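Local coordinates for TOG array regulator of axonemal microtubules protein 1 (Mus musculus, PDB 5DN7) that binds microtubules and promotes their polymerization through its HEAT-repeat TOG regions, and takes part in ciliogenesis, where it is required for regulation of cilium length, at residues Asn119-Lys124 and Gln256-Tyr261. Residues are numbered along the deposited sequence; the frame is centred on the assembly and turned at random.
Sequences NKLVIK and QGFVEY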
loop_
_atom_site.group_PDB
_atom_site.type_symbol
_atom_site.label_atom_id
_atom_site.label_comp_id
_atom_site.label_asym_id
_atom_site.label_seq_id
_atom_site.Cartn_x
_atom_site.Cartn_y
_atom_site.Cartn_z
ATOM N N ASN A 119 10.784 -4.321 6.876
ATOM C CA ASN A 119 10.853 -5.518 6.068
ATOM C C ASN A 119 10.339 -6.762 6.798
ATOM O O ASN A 119 10.927 -7.833 6.686
ATOM C CB ASN A 119 12.307 -5.739 5.622
ATOM C CG ASN A 119 12.420 -6.731 4.490
ATOM O OD1 ASN A 119 11.581 -6.746 3.589
ATOM N ND2 ASN A 119 13.440 -7.595 4.540
ATOM N N LYS A 120 9.262 -6.628 7.559
ATOM C CA LYS A 120 8.795 -7.754 8.359
ATOM C C LYS A 120 7.448 -8.249 7.876
ATOM O O LYS A 120 6.542 -7.458 7.588
ATOM C CB LYS A 120 8.732 -7.380 9.846
ATOM C CG LYS A 120 10.117 -7.099 10.445
ATOM C CD LYS A 120 10.026 -6.731 11.913
ATOM C CE LYS A 120 11.425 -6.582 12.552
ATOM N NZ LYS A 120 12.247 -5.505 11.926
ATOM N N LEU A 121 7.324 -9.568 7.790
ATOM C CA LEU A 121 6.113 -10.164 7.293
ATOM C C LEU A 121 4.883 -9.795 8.132
ATOM O O LEU A 121 3.826 -9.564 7.560
ATOM C CB LEU A 121 6.280 -11.688 7.202
ATOM C CG LEU A 121 5.137 -12.518 6.621
ATOM C CD1 LEU A 121 5.672 -13.740 5.847
ATOM C CD2 LEU A 121 4.191 -12.980 7.742
ATOM N N VAL A 122 4.974 -9.738 9.460
ATOM C CA VAL A 122 3.753 -9.411 10.236
ATOM C C VAL A 122 3.237 -7.983 9.898
ATOM O O VAL A 122 2.009 -7.717 9.714
ATOM C CB VAL A 122 3.984 -9.557 11.776
ATOM C CG1 VAL A 122 3.941 -11.034 12.203
ATOM C CG2 VAL A 122 5.273 -8.909 12.196
ATOM N N ILE A 123 4.205 -7.084 9.745
ATOM C CA ILE A 123 3.935 -5.724 9.332
ATOM C C ILE A 123 3.250 -5.705 7.969
ATOM O O ILE A 123 2.159 -5.168 7.841
ATOM C CB ILE A 123 5.229 -4.895 9.305
ATOM C CG1 ILE A 123 5.767 -4.754 10.725
ATOM C CG2 ILE A 123 4.996 -3.530 8.683
ATOM C CD1 ILE A 123 4.704 -4.425 11.733
ATOM N N LYS A 124 3.890 -6.312 6.972
ATOM C CA LYS A 124 3.340 -6.409 5.624
ATOM C C LYS A 124 1.925 -7.027 5.595
ATOM O O LYS A 124 1.067 -6.575 4.828
ATOM C CB LYS A 124 4.287 -7.209 4.730
ATOM C CG LYS A 124 3.765 -7.389 3.322
ATOM C CD LYS A 124 4.821 -7.975 2.394
ATOM C CE LYS A 124 4.162 -8.434 1.093
ATOM N NZ LYS A 124 5.040 -9.333 0.249
ATOM N N GLN A 256 -2.774 -14.171 1.783
ATOM C CA GLN A 256 -2.406 -13.016 2.593
ATOM C C GLN A 256 -2.325 -11.728 1.775
ATOM O O GLN A 256 -1.991 -10.671 2.311
ATOM C CB GLN A 256 -1.075 -13.269 3.305
ATOM C CG GLN A 256 -1.132 -14.360 4.362
ATOM C CD GLN A 256 0.232 -14.939 4.677
ATOM O OE1 GLN A 256 0.755 -14.761 5.778
ATOM N NE2 GLN A 256 0.817 -15.637 3.712
ATOM N N GLY A 257 -2.628 -11.810 0.481
ATOM C CA GLY A 257 -2.577 -10.632 -0.370
ATOM C C GLY A 257 -1.175 -10.291 -0.837
ATOM O O GLY A 257 -0.967 -9.242 -1.426
ATOM N N PHE A 258 -0.201 -11.168 -0.597
ATOM C CA PHE A 258 1.168 -10.892 -1.036
ATOM C C PHE A 258 1.307 -11.252 -2.500
ATOM O O PHE A 258 0.604 -12.133 -2.988
ATOM C CB PHE A 258 2.208 -11.675 -0.220
ATOM C CG PHE A 258 2.139 -11.422 1.260
ATOM C CD1 PHE A 258 1.377 -10.389 1.770
ATOM C CD2 PHE A 258 2.844 -12.216 2.139
ATOM C CE1 PHE A 258 1.307 -10.158 3.129
ATOM C CE2 PHE A 258 2.776 -11.988 3.501
ATOM C CZ PHE A 258 2.000 -10.951 3.993
ATOM N N VAL A 259 2.221 -10.583 -3.193
ATOM C CA VAL A 259 2.521 -10.913 -4.571
ATOM C C VAL A 259 3.632 -11.964 -4.648
ATOM O O VAL A 259 4.709 -11.794 -4.083
ATOM C CB VAL A 259 2.949 -9.669 -5.381
ATOM C CG1 VAL A 259 3.358 -10.053 -6.801
ATOM C CG2 VAL A 259 1.829 -8.621 -5.407
ATOM N N GLU A 260 3.362 -13.039 -5.370
ATOM C CA GLU A 260 4.391 -13.992 -5.745
ATOM C C GLU A 260 4.744 -13.773 -7.202
ATOM O O GLU A 260 3.854 -13.708 -8.042
ATOM C CB GLU A 260 3.924 -15.429 -5.531
ATOM C CG GLU A 260 3.644 -15.782 -4.089
ATOM C CD GLU A 260 3.110 -17.202 -3.939
ATOM O OE1 GLU A 260 2.519 -17.732 -4.916
ATOM O OE2 GLU A 260 3.300 -17.804 -2.854
ATOM N N TYR A 261 6.034 -13.684 -7.506
ATOM C CA TYR A 261 6.472 -13.369 -8.856
ATOM C C TYR A 261 6.472 -14.602 -9.734
ATOM O O TYR A 261 6.659 -15.720 -9.259
ATOM C CB TYR A 261 7.879 -12.743 -8.848
ATOM C CG TYR A 261 7.956 -11.337 -8.288
ATOM C CD1 TYR A 261 6.935 -10.804 -7.503
ATOM C CD2 TYR A 261 9.043 -10.526 -8.579
ATOM C CE1 TYR A 261 7.016 -9.518 -7.001
ATOM C CE2 TYR A 261 9.139 -9.248 -8.077
ATOM C CZ TYR A 261 8.123 -8.750 -7.289
ATOM O OH TYR A 261 8.234 -7.462 -6.812
HETATM O O HOH W 1 3.977 -8.462 -2.015
#
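With chi1 at 178°, K124 sends CG away from its backbone N and beside its carbonyl carbon, and the chain runs on extended to NZ, while F258 turns CG anti to its own carbonyl carbon (chi1 -57°); together these torsions lay the lysine chain obliquely across one face of the phenyl ring. The closest approach is K124 CE to F258 CD1, 3.5 Å. K124 CE also sits over the ring face, 3.8 Å from the F258 centroid, a CH-pi contact. Beyond it, the ammonium forms an off-centre cation-pi interaction, with K124 NZ 4.2 Å from the F258 centroid and 31° off the ring normal. Nearer the helix, K124 CG rests against F258 CE1. L121 arrives instead at the ring edge, its CG 3.9 Å from F258 CE2, an apolar contact in which the two side chains meet at about a right angle. Q256 CB lies over the other face, 3.8 Å above the F258 ring plane, which places the ring between it and K124; Q256 is poorly ordered, and its OE1 accepts a hydrogen bond from Q125 NE2. One water bridges the segments, accepting from K124 NZ at 2.6 Å and from V259 N at 3.0 Å. The contact thereby ties the first turn of helix 121-138, in predicted HEAT repeat 6 of the TOG 2 solenoid, to the C-terminal segment leading into strand 259-260. Cutting F258 back to an alanine is likely to leave the K124 ammonium without its aromatic partner and to open a gap between the lysine chain and Q256. The lysine methylenes pack on the ring while the ammonium is shared between pi face and water, letting a charged residue sit on a buried aromatic.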